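Local structure of cysteine synthase (Helicobacter pylori, 6AHI) at residues Asp23-Pro27 and Leu276-Gln280; Leu28-Ala34 and Glu284-Thr290. The protein uses pyridoxal 5'-phosphate to make L-cysteine from O-acetyl-L-serine and hydrogen sulfide, and also has cystathionine beta-synthase activity. All coordinates share one frame. Residue numbers count along the deposited sequence, not the author numbering.

Overall arrangement
Near the N terminus the chain runs through strand 16-19 into the loop holding 23-27, then turns through 28-30 into strand 31-36. Some 250 residues later helix 266-281 and strand 287-292 follow each other and return to the same region. Contact 1 closes the long loop between 23-27 and 276-280; contact 2 does so between 28-34 and 284-290. As both pairs run in chain order, the closures cross rather than nest. Their centres lie about 8 Å apart, and they share a core in which Ile26 and Leu276 of contact 1 meet Ile32 of contact 2. Together they join the N-terminal hairpin to helix 266-281 and to strand 287-292, an inner strand of the six-stranded mixed sheet.

Contact 1: Asp23-Pro27 and Leu276-Gln280; sequences DYPIP and LKEAQ
Leu276 lays its CD1 methyl against both Tyr24 and Ile26, 3.8 Å from Tyr24 CB and 3.5 Å from Ile26 CG1, where the connection between strands 16-19 and 31-36 crosses helix 266-281 of this PLP-dependent fold. The arrangement is loop-on-helix packing at the edge of the domain, away from the cofactor site. Residues 23-27 form no regular structure. Tyr24 is extended (phi/psi -149/161°), and Pro25 (-64/75°) is the centre of an inverse gamma turn, in which Ile26 N makes a weak bond of 2.7 Å to Tyr24 O. Residues 276-280 are helical, with Gln280 N bonded to Leu276 O at 3.0 Å. The backbones come nearest at Ile26 and Gln280, their CA atoms 5.9 Å apart. Leu276 adopts a tp rotamer and Ile26 mt. Farther along the helix, Ile26 CG2 and Pro27 CD each lie 4.4 Å from Ala279 CB, while Pro27 CG approaches Ala279 O at 3.4 Å. The Tyr24 side chain (chi1 -71°) leads away to helix 246-260, packs edge-to-face with Phe272 and bonds through OH to Asn260. At the exposed margin the mt side chain of Gln280 reaches back to the turn, and its NE2 donates to Pro25 O at 2.8 Å.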
# COMPACT_ATOMS: atom_id res chain seq x y z
N ASP A 23 1.07 4.82 -24.16
CA ASP A 23 1.57 3.94 -23.11
C ASP A 23 1.78 2.52 -23.65
O ASP A 23 2.77 1.86 -23.33
CB ASP A 23 0.54 3.87 -21.98
CG ASP A 23 0.26 5.22 -21.36
OD1 ASP A 23 1.24 5.87 -20.97
OD2 ASP A 23 -0.93 5.63 -21.31
N TYR A 24 0.81 2.05 -24.43
CA TYR A 24 0.70 0.67 -24.91
C TYR A 24 0.02 0.66 -26.28
O TYR A 24 -0.67 1.61 -26.59
CB TYR A 24 -0.13 -0.18 -23.94
CG TYR A 24 0.59 -0.45 -22.64
CD1 TYR A 24 1.57 -1.44 -22.57
CD2 TYR A 24 0.34 0.32 -21.52
CE1 TYR A 24 2.27 -1.66 -21.39
CE2 TYR A 24 1.04 0.12 -20.35
CZ TYR A 24 2.00 -0.87 -20.28
OH TYR A 24 2.72 -1.05 -19.14
N PRO A 25 0.14 -0.41 -27.10
CA PRO A 25 -0.58 -0.51 -28.38
C PRO A 25 -2.11 -0.56 -28.28
O PRO A 25 -2.75 -1.54 -28.52
CB PRO A 25 -0.02 -1.80 -29.01
CG PRO A 25 0.45 -2.62 -27.79
CD PRO A 25 1.04 -1.57 -26.86
N ILE A 26 -2.71 0.59 -27.99
CA ILE A 26 -4.15 0.78 -27.85
C ILE A 26 -4.58 1.63 -29.05
O ILE A 26 -3.89 2.58 -29.37
CB ILE A 26 -4.40 1.45 -26.49
CG1 ILE A 26 -4.01 0.51 -25.35
CG2 ILE A 26 -5.82 1.94 -26.33
CD1 ILE A 26 -3.83 1.19 -24.00
N PRO A 27 -5.65 1.31 -29.81
CA PRO A 27 -6.00 2.14 -30.97
C PRO A 27 -6.15 3.62 -30.64
O PRO A 27 -6.43 3.99 -29.52
CB PRO A 27 -7.34 1.55 -31.45
CG PRO A 27 -7.27 0.09 -30.99
CD PRO A 27 -6.53 0.15 -29.66
N LEU A 276 -5.89 -5.17 -22.91
CA LEU A 276 -5.15 -4.74 -24.09
C LEU A 276 -5.62 -5.49 -25.34
O LEU A 276 -5.82 -4.89 -26.39
CB LEU A 276 -3.67 -4.99 -23.81
CG LEU A 276 -2.64 -4.12 -24.51
CD1 LEU A 276 -2.96 -2.65 -24.25
CD2 LEU A 276 -1.24 -4.48 -24.01
N LYS A 277 -5.83 -6.80 -25.21
CA LYS A 277 -6.38 -7.62 -26.30
C LYS A 277 -7.78 -7.18 -26.68
O LYS A 277 -8.10 -7.04 -27.89
CB LYS A 277 -6.33 -9.10 -25.91
CG LYS A 277 -4.92 -9.66 -25.89
CD LYS A 277 -4.86 -11.13 -25.53
CE LYS A 277 -3.46 -11.54 -25.20
NZ LYS A 277 -3.41 -12.98 -24.89
N GLU A 278 -8.61 -6.87 -25.68
CA GLU A 278 -9.94 -6.38 -25.95
C GLU A 278 -9.87 -5.00 -26.65
O GLU A 278 -10.57 -4.80 -27.66
CB GLU A 278 -10.78 -6.42 -24.67
CG GLU A 278 -12.15 -5.77 -24.78
CD GLU A 278 -13.24 -6.54 -25.53
OE1 GLU A 278 -12.92 -7.51 -26.23
OE2 GLU A 278 -14.43 -6.11 -25.45
N ALA A 279 -9.07 -4.06 -26.14
CA ALA A 279 -8.98 -2.73 -26.78
C ALA A 279 -8.54 -2.87 -28.24
O ALA A 279 -9.06 -2.17 -29.12
CB ALA A 279 -8.04 -1.81 -26.04
N GLN A 280 -7.63 -3.81 -28.50
CA GLN A 280 -7.04 -3.98 -29.82
C GLN A 280 -8.06 -4.53 -30.81
O GLN A 280 -7.86 -4.35 -32.00
CB GLN A 280 -5.79 -4.85 -29.76
CG GLN A 280 -4.58 -4.06 -29.27
CD GLN A 280 -3.38 -4.93 -28.98
OE1 GLN A 280 -3.47 -6.15 -29.01
NE2 GLN A 280 -2.24 -4.31 -28.72

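Contact 2: Leu28-Ala34 and Glu284-Thr290; sequences LNSAIYA and EGSQVLT
Parallel pairing within the mixed sheet of this PLP-dependent fold sets an N-terminal strand beside one from near the C-terminal end: strands 31-34 and 287-290 run 4.7 Å apart at 21°, with bridges Ala31-Gln287, Ile32-Val288, Tyr33-Leu289 and Ala34-Thr290. The backbone ladder comprises Ala31 N to Ser286 O (3.1 Å), Val288 N to Ala31 O (2.9 Å), Tyr33 N to Val288 O (2.8 Å) and Thr290 N to Tyr33 O (2.8 Å). Ahead of the strands, Asn29 (phi/psi 73/-1°) and Gly285 (88/3°) take left-handed conformations; the bonds Gly285 N to Leu28 O (3.3 Å) and Ser286 N to Ser30 OG (3.1 Å) are weak. A water joins Leu28 N (2.9 Å) to Glu284 OE2 (2.7 Å). Gln287 NE2 donates to Gly285 O at 3.1 Å, and its OE1 lies 3.0 Å from Tyr33 OH. Ile32 CG1 packs on Val288 CB (4.2 Å). The side chain of Thr290 lies about 9 Å from those of Thr184 and Ser267, which probably bind pyridoxal 5'-phosphate. This pair lies between strands 16-19 and 174-178; helix 266-281 covers the face bearing Ile32, Val288 and Thr290, and helix 160-168 packs on Tyr33 and Leu289.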
# COMPACT_ATOMS: atom_id res chain seq x y z
N LEU A 28 -5.95 4.44 -31.67
CA LEU A 28 -6.20 5.86 -31.65
C LEU A 28 -7.57 6.15 -31.01
O LEU A 28 -8.57 5.51 -31.36
CB LEU A 28 -6.14 6.38 -33.09
CG LEU A 28 -6.21 7.90 -33.21
CD1 LEU A 28 -5.05 8.57 -32.47
CD2 LEU A 28 -6.21 8.33 -34.68
N ASN A 29 -7.56 7.03 -30.01
CA ASN A 29 -8.73 7.59 -29.32
C ASN A 29 -9.37 6.57 -28.38
O ASN A 29 -10.37 6.88 -27.76
CB ASN A 29 -9.77 8.12 -30.30
CG ASN A 29 -9.25 9.32 -31.07
OD1 ASN A 29 -8.51 10.12 -30.50
ND2 ASN A 29 -9.61 9.43 -32.34
N SER A 30 -8.84 5.36 -28.31
CA SER A 30 -9.28 4.39 -27.33
C SER A 30 -8.50 4.60 -26.02
O SER A 30 -7.44 5.25 -25.98
CB SER A 30 -9.09 2.99 -27.84
OG SER A 30 -9.89 2.78 -28.99
N ALA A 31 -9.00 4.01 -24.95
CA ALA A 31 -8.37 4.07 -23.65
C ALA A 31 -8.73 2.82 -22.84
O ALA A 31 -9.83 2.24 -23.01
CB ALA A 31 -8.81 5.29 -22.88
N ILE A 32 -7.82 2.48 -21.92
CA ILE A 32 -8.09 1.52 -20.88
C ILE A 32 -8.09 2.28 -19.56
O ILE A 32 -7.13 2.96 -19.23
CB ILE A 32 -7.08 0.35 -20.89
CG1 ILE A 32 -7.12 -0.45 -22.19
CG2 ILE A 32 -7.30 -0.55 -19.67
CD1 ILE A 32 -6.00 -1.43 -22.34
N TYR A 33 -9.14 2.05 -18.77
CA TYR A 33 -9.24 2.55 -17.43
C TYR A 33 -9.11 1.38 -16.45
O TYR A 33 -9.91 0.50 -16.49
CB TYR A 33 -10.59 3.23 -17.22
CG TYR A 33 -10.79 4.40 -18.12
CD1 TYR A 33 -10.30 5.64 -17.77
CD2 TYR A 33 -11.44 4.28 -19.33
CE1 TYR A 33 -10.51 6.75 -18.56
CE2 TYR A 33 -11.63 5.38 -20.16
CZ TYR A 33 -11.18 6.62 -19.77
OH TYR A 33 -11.38 7.73 -20.57
N ALA A 34 -8.15 1.49 -15.55
CA ALA A 34 -7.96 0.51 -14.52
C ALA A 34 -8.32 1.12 -13.19
O ALA A 34 -7.70 2.09 -12.72
CB ALA A 34 -6.55 -0.00 -14.49
N GLU A 284 -11.64 2.26 -33.02
CA GLU A 284 -11.04 3.44 -32.45
C GLU A 284 -12.11 4.17 -31.63
O GLU A 284 -13.26 4.20 -32.03
CB GLU A 284 -10.51 4.37 -33.55
CG GLU A 284 -9.30 3.77 -34.24
CD GLU A 284 -8.70 4.58 -35.37
OE1 GLU A 284 -9.33 5.56 -35.82
OE2 GLU A 284 -7.60 4.21 -35.81
N GLY A 285 -11.70 4.76 -30.51
CA GLY A 285 -12.59 5.48 -29.64
C GLY A 285 -13.23 4.59 -28.57
O GLY A 285 -14.00 5.06 -27.79
N SER A 286 -12.89 3.31 -28.51
CA SER A 286 -13.49 2.43 -27.52
C SER A 286 -12.86 2.63 -26.12
O SER A 286 -11.69 2.96 -26.00
CB SER A 286 -13.39 1.01 -27.97
OG SER A 286 -14.18 0.80 -29.13
N GLN A 287 -13.66 2.45 -25.06
CA GLN A 287 -13.23 2.69 -23.69
C GLN A 287 -13.39 1.38 -22.91
O GLN A 287 -14.47 0.84 -22.82
CB GLN A 287 -14.02 3.83 -23.04
CG GLN A 287 -14.20 5.06 -23.94
CD GLN A 287 -12.92 5.87 -24.03
OE1 GLN A 287 -12.32 6.23 -23.03
NE2 GLN A 287 -12.49 6.12 -25.26
N VAL A 288 -12.26 0.83 -22.43
CA VAL A 288 -12.25 -0.50 -21.79
C VAL A 288 -11.97 -0.33 -20.30
O VAL A 288 -10.96 0.29 -19.94
CB VAL A 288 -11.23 -1.43 -22.45
CG1 VAL A 288 -11.11 -2.76 -21.74
CG2 VAL A 288 -11.56 -1.64 -23.92
N LEU A 289 -12.85 -0.84 -19.44
CA LEU A 289 -12.65 -0.77 -18.00
C LEU A 289 -12.08 -2.11 -17.51
O LEU A 289 -12.61 -3.17 -17.89
CB LEU A 289 -13.98 -0.51 -17.32
CG LEU A 289 -14.05 -0.69 -15.81
CD1 LEU A 289 -13.19 0.32 -15.07
CD2 LEU A 289 -15.49 -0.61 -15.36
N THR A 290 -11.06 -2.04 -16.64
CA THR A 290 -10.58 -3.23 -15.91
C THR A 290 -10.38 -2.88 -14.42
O THR A 290 -10.51 -1.76 -14.01
CB THR A 290 -9.37 -3.85 -16.63
OG1 THR A 290 -9.06 -5.14 -16.08
CG2 THR A 290 -8.15 -2.97 -16.51
O HOH W 1 -5.56 3.37 -34.33